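Local structure of uncharacterized protein (Singapore grouper iridovirus, 3RJ2) at residues Asn8-Ala14 with Glu40-Arg46. The protein binds histone H3, and so probably acts on host chromatin or histones during iridovirus infection. Sequence-based numbering, arbitrary orientation.
Sequences NCEFVNA and EKYTLLR
Val12 O accepts one strong and two weak hydrogen bonds from Glu40-Arg46. Thr43 N reaches it at 2.8 Å with an N-H...O angle of 171°, whereas Leu44 N and Thr43 OG1 make weak hydrogen bonds to the same oxygen. Two successive residues thus face one, and beyond this irregularity the antiparallel pairing is regular: Val12 N donates to Leu44 O, and Glu10 pairs with Arg46 through reciprocal N-H...O bonds, Glu10 N to Arg46 O measuring 2.8 Å. Phe11 and Leu45 form the non-hydrogen-bonded pair between them; their backbones hydrogen-bond instead to the flanking strands, Phe11 with Thr19 and Leu45 with Leu86.

On the face of Phe11 and Leu45, Leu45 CD1 sits over the centre of the Phe11 ring and also touches Cys9 CB at 3.6 Å. Phe11 CB in turn stands 3.4 Å from the Tyr42 ring centroid, almost exactly on the ring normal, a CH-pi contact; Glu40 O lies over the opposite face. The two aromatic planes are inclined at 31°. Tyr42 OH is satisfied by Tyr36 OH.

The face of Glu10, Val12, Leu44 and Arg46 is mixed: Val12 CB meets Leu44 CB at 4.1 Å, while Glu10 OE1 approaches Arg46 NE at the guanidinium edge, but 3.8 Å makes this a long salt bridge, and Lys18 is another weak partner.

Next to Val12, Asn13 ND2 donates to Glu40 OE1 at 3.0 Å, within its own amide plane but from above the carboxylate plane. A chi1 of 72° sets Asn13 CG between the backbone N and carbonyl carbon, an orientation in which ND2 reaches Glu40 and OD1 accepts from Thr15 N and Lys17 N. Lys17 NZ pairs with Glu40 OE2, so both carboxylate oxygens are engaged. One water accepts from Ala14 N and donates to Lys41 O. Thr43 and Leu44 opposite Val12 form a classic beta bulge, at one end of the pairing of 6-12 with 44-50, the two inner strands of a four-stranded antiparallel sheet.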
loop_
_atom_site.group_PDB
_atom_site.type_symbol
_atom_site.label_atom_id
_atom_site.label_comp_id
_atom_site.label_asym_id
_atom_site.label_seq_id
_atom_site.Cartn_x
_atom_site.Cartn_y
_atom_site.Cartn_z
ATOM N N ASN A 8 -3.043 4.575 7.977
ATOM C CA ASN A 8 -2.651 4.009 9.251
ATOM C C ASN A 8 -2.851 2.498 9.139
ATOM O O ASN A 8 -3.989 2.027 9.063
ATOM C CB ASN A 8 -3.486 4.621 10.390
ATOM C CG ASN A 8 -3.003 4.183 11.788
ATOM O OD1 ASN A 8 -3.304 3.080 12.252
ATOM N ND2 ASN A 8 -2.261 5.064 12.463
ATOM N N CYS A 9 -1.744 1.752 9.083
ATOM C CA CYS A 9 -1.788 0.297 8.954
ATOM C C CYS A 9 -1.369 -0.403 10.237
ATOM O O CYS A 9 -0.239 -0.215 10.712
ATOM C CB CYS A 9 -0.876 -0.187 7.824
ATOM S SG CYS A 9 -1.097 0.648 6.244
ATOM N N GLU A 10 -2.294 -1.198 10.786
ATOM C CA GLU A 10 -2.002 -2.140 11.869
ATOM C C GLU A 10 -1.859 -3.557 11.311
ATOM O O GLU A 10 -2.837 -4.178 10.912
ATOM C CB GLU A 10 -3.091 -2.134 12.948
ATOM C CG GLU A 10 -3.169 -0.868 13.770
ATOM C CD GLU A 10 -4.202 -0.940 14.917
ATOM O OE1 GLU A 10 -5.139 -1.773 14.854
ATOM O OE2 GLU A 10 -4.067 -0.148 15.884
ATOM N N PHE A 11 -0.625 -4.040 11.284
ATOM C CA PHE A 11 -0.313 -5.407 10.924
ATOM C C PHE A 11 -0.340 -6.231 12.185
ATOM O O PHE A 11 0.297 -5.874 13.168
ATOM C CB PHE A 11 1.051 -5.490 10.252
ATOM C CG PHE A 11 1.047 -4.989 8.844
ATOM C CD1 PHE A 11 1.436 -3.691 8.556
ATOM C CD2 PHE A 11 0.627 -5.809 7.806
ATOM C CE1 PHE A 11 1.422 -3.220 7.261
ATOM C CE2 PHE A 11 0.616 -5.345 6.499
ATOM C CZ PHE A 11 1.009 -4.047 6.226
ATOM N N VAL A 12 -1.118 -7.307 12.159
ATOM C CA VAL A 12 -1.350 -8.157 13.333
ATOM C C VAL A 12 -0.719 -9.514 13.080
ATOM O O VAL A 12 -0.952 -10.098 12.031
ATOM C CB VAL A 12 -2.877 -8.330 13.609
ATOM C CG1 VAL A 12 -3.128 -8.979 14.966
ATOM C CG2 VAL A 12 -3.595 -6.997 13.527
ATOM N N ASN A 13 0.099 -10.008 14.016
ATOM C CA ASN A 13 0.663 -11.355 13.877
ATOM C C ASN A 13 -0.304 -12.440 14.371
ATOM O O ASN A 13 -1.443 -12.126 14.708
ATOM C CB ASN A 13 2.071 -11.458 14.495
ATOM C CG ASN A 13 2.070 -11.420 16.031
ATOM O OD1 ASN A 13 1.022 -11.445 16.680
ATOM N ND2 ASN A 13 3.267 -11.367 16.613
ATOM N N ALA A 14 0.147 -13.700 14.426
ATOM C CA ALA A 14 -0.724 -14.829 14.768
ATOM C C ALA A 14 -1.290 -14.780 16.191
ATOM O O ALA A 14 -2.354 -15.327 16.467
ATOM C CB ALA A 14 0.004 -16.152 14.532
ATOM N N GLU A 40 8.242 -10.276 10.279
ATOM C CA GLU A 40 7.605 -11.479 10.832
ATOM C C GLU A 40 6.304 -11.733 10.066
ATOM O O GLU A 40 5.818 -10.847 9.367
ATOM C CB GLU A 40 7.309 -11.296 12.326
ATOM C CG GLU A 40 6.285 -10.193 12.629
ATOM C CD GLU A 40 6.064 -9.982 14.117
ATOM O OE1 GLU A 40 5.661 -10.943 14.807
ATOM O OE2 GLU A 40 6.278 -8.847 14.596
ATOM N N LYS A 41 5.732 -12.926 10.199
ATOM C CA LYS A 41 4.490 -13.249 9.483
ATOM C C LYS A 41 3.294 -12.515 10.097
ATOM O O LYS A 41 3.132 -12.441 11.318
ATOM C CB LYS A 41 4.231 -14.767 9.436
ATOM C CG LYS A 41 5.439 -15.592 8.942
ATOM C CD LYS A 41 5.074 -17.047 8.621
ATOM C CE LYS A 41 6.339 -17.875 8.258
ATOM N NZ LYS A 41 6.059 -19.099 7.419
ATOM N N TYR A 42 2.470 -11.934 9.246
ATOM C CA TYR A 42 1.286 -11.265 9.737
ATOM C C TYR A 42 0.125 -12.057 9.225
ATOM O O TYR A 42 0.280 -12.770 8.246
ATOM C CB TYR A 42 1.226 -9.838 9.211
ATOM C CG TYR A 42 2.310 -8.919 9.723
ATOM C CD1 TYR A 42 2.519 -8.736 11.087
ATOM C CD2 TYR A 42 3.102 -8.204 8.834
ATOM C CE1 TYR A 42 3.496 -7.873 11.553
ATOM C CE2 TYR A 42 4.082 -7.340 9.287
ATOM C CZ TYR A 42 4.274 -7.180 10.640
ATOM O OH TYR A 42 5.267 -6.335 11.064
ATOM N N THR A 43 -1.031 -11.935 9.866
ATOM C CA THR A 43 -2.221 -12.647 9.422
ATOM C C THR A 43 -3.364 -11.702 9.091
ATOM O O THR A 43 -4.335 -12.091 8.442
ATOM C CB THR A 43 -2.722 -13.589 10.488
ATOM O OG1 THR A 43 -3.033 -12.826 11.658
ATOM C CG2 THR A 43 -1.654 -14.660 10.814
ATOM N N LEU A 44 -3.252 -10.456 9.530
ATOM C CA LEU A 44 -4.341 -9.512 9.368
ATOM C C LEU A 44 -3.781 -8.109 9.215
ATOM O O LEU A 44 -2.828 -7.729 9.905
ATOM C CB LEU A 44 -5.307 -9.599 10.570
ATOM C CG LEU A 44 -6.683 -8.937 10.403
ATOM C CD1 LEU A 44 -7.532 -9.675 9.372
ATOM C CD2 LEU A 44 -7.432 -8.820 11.721
ATOM N N LEU A 45 -4.355 -7.351 8.286
ATOM C CA LEU A 45 -4.059 -5.934 8.149
ATOM C C LEU A 45 -5.311 -5.117 8.487
ATOM O O LEU A 45 -6.316 -5.241 7.809
ATOM C CB LEU A 45 -3.561 -5.614 6.732
ATOM C CG LEU A 45 -3.464 -4.121 6.327
ATOM C CD1 LEU A 45 -2.483 -3.384 7.217
ATOM C CD2 LEU A 45 -3.075 -3.942 4.875
ATOM N N ARG A 46 -5.246 -4.304 9.538
ATOM C CA ARG A 46 -6.320 -3.363 9.847
ATOM C C ARG A 46 -5.883 -1.964 9.406
ATOM O O ARG A 46 -4.870 -1.456 9.855
ATOM C CB ARG A 46 -6.662 -3.376 11.339
ATOM C CG ARG A 46 -6.959 -4.772 11.903
ATOM C CD ARG A 46 -7.070 -4.781 13.425
ATOM N NE ARG A 46 -8.165 -3.940 13.902
ATOM C CZ ARG A 46 -9.448 -4.306 13.933
ATOM N NH1 ARG A 46 -9.822 -5.516 13.508
ATOM N NH2 ARG A 46 -10.367 -3.448 14.382
HETATM O O HOH W 1 2.693 -14.755 12.975
#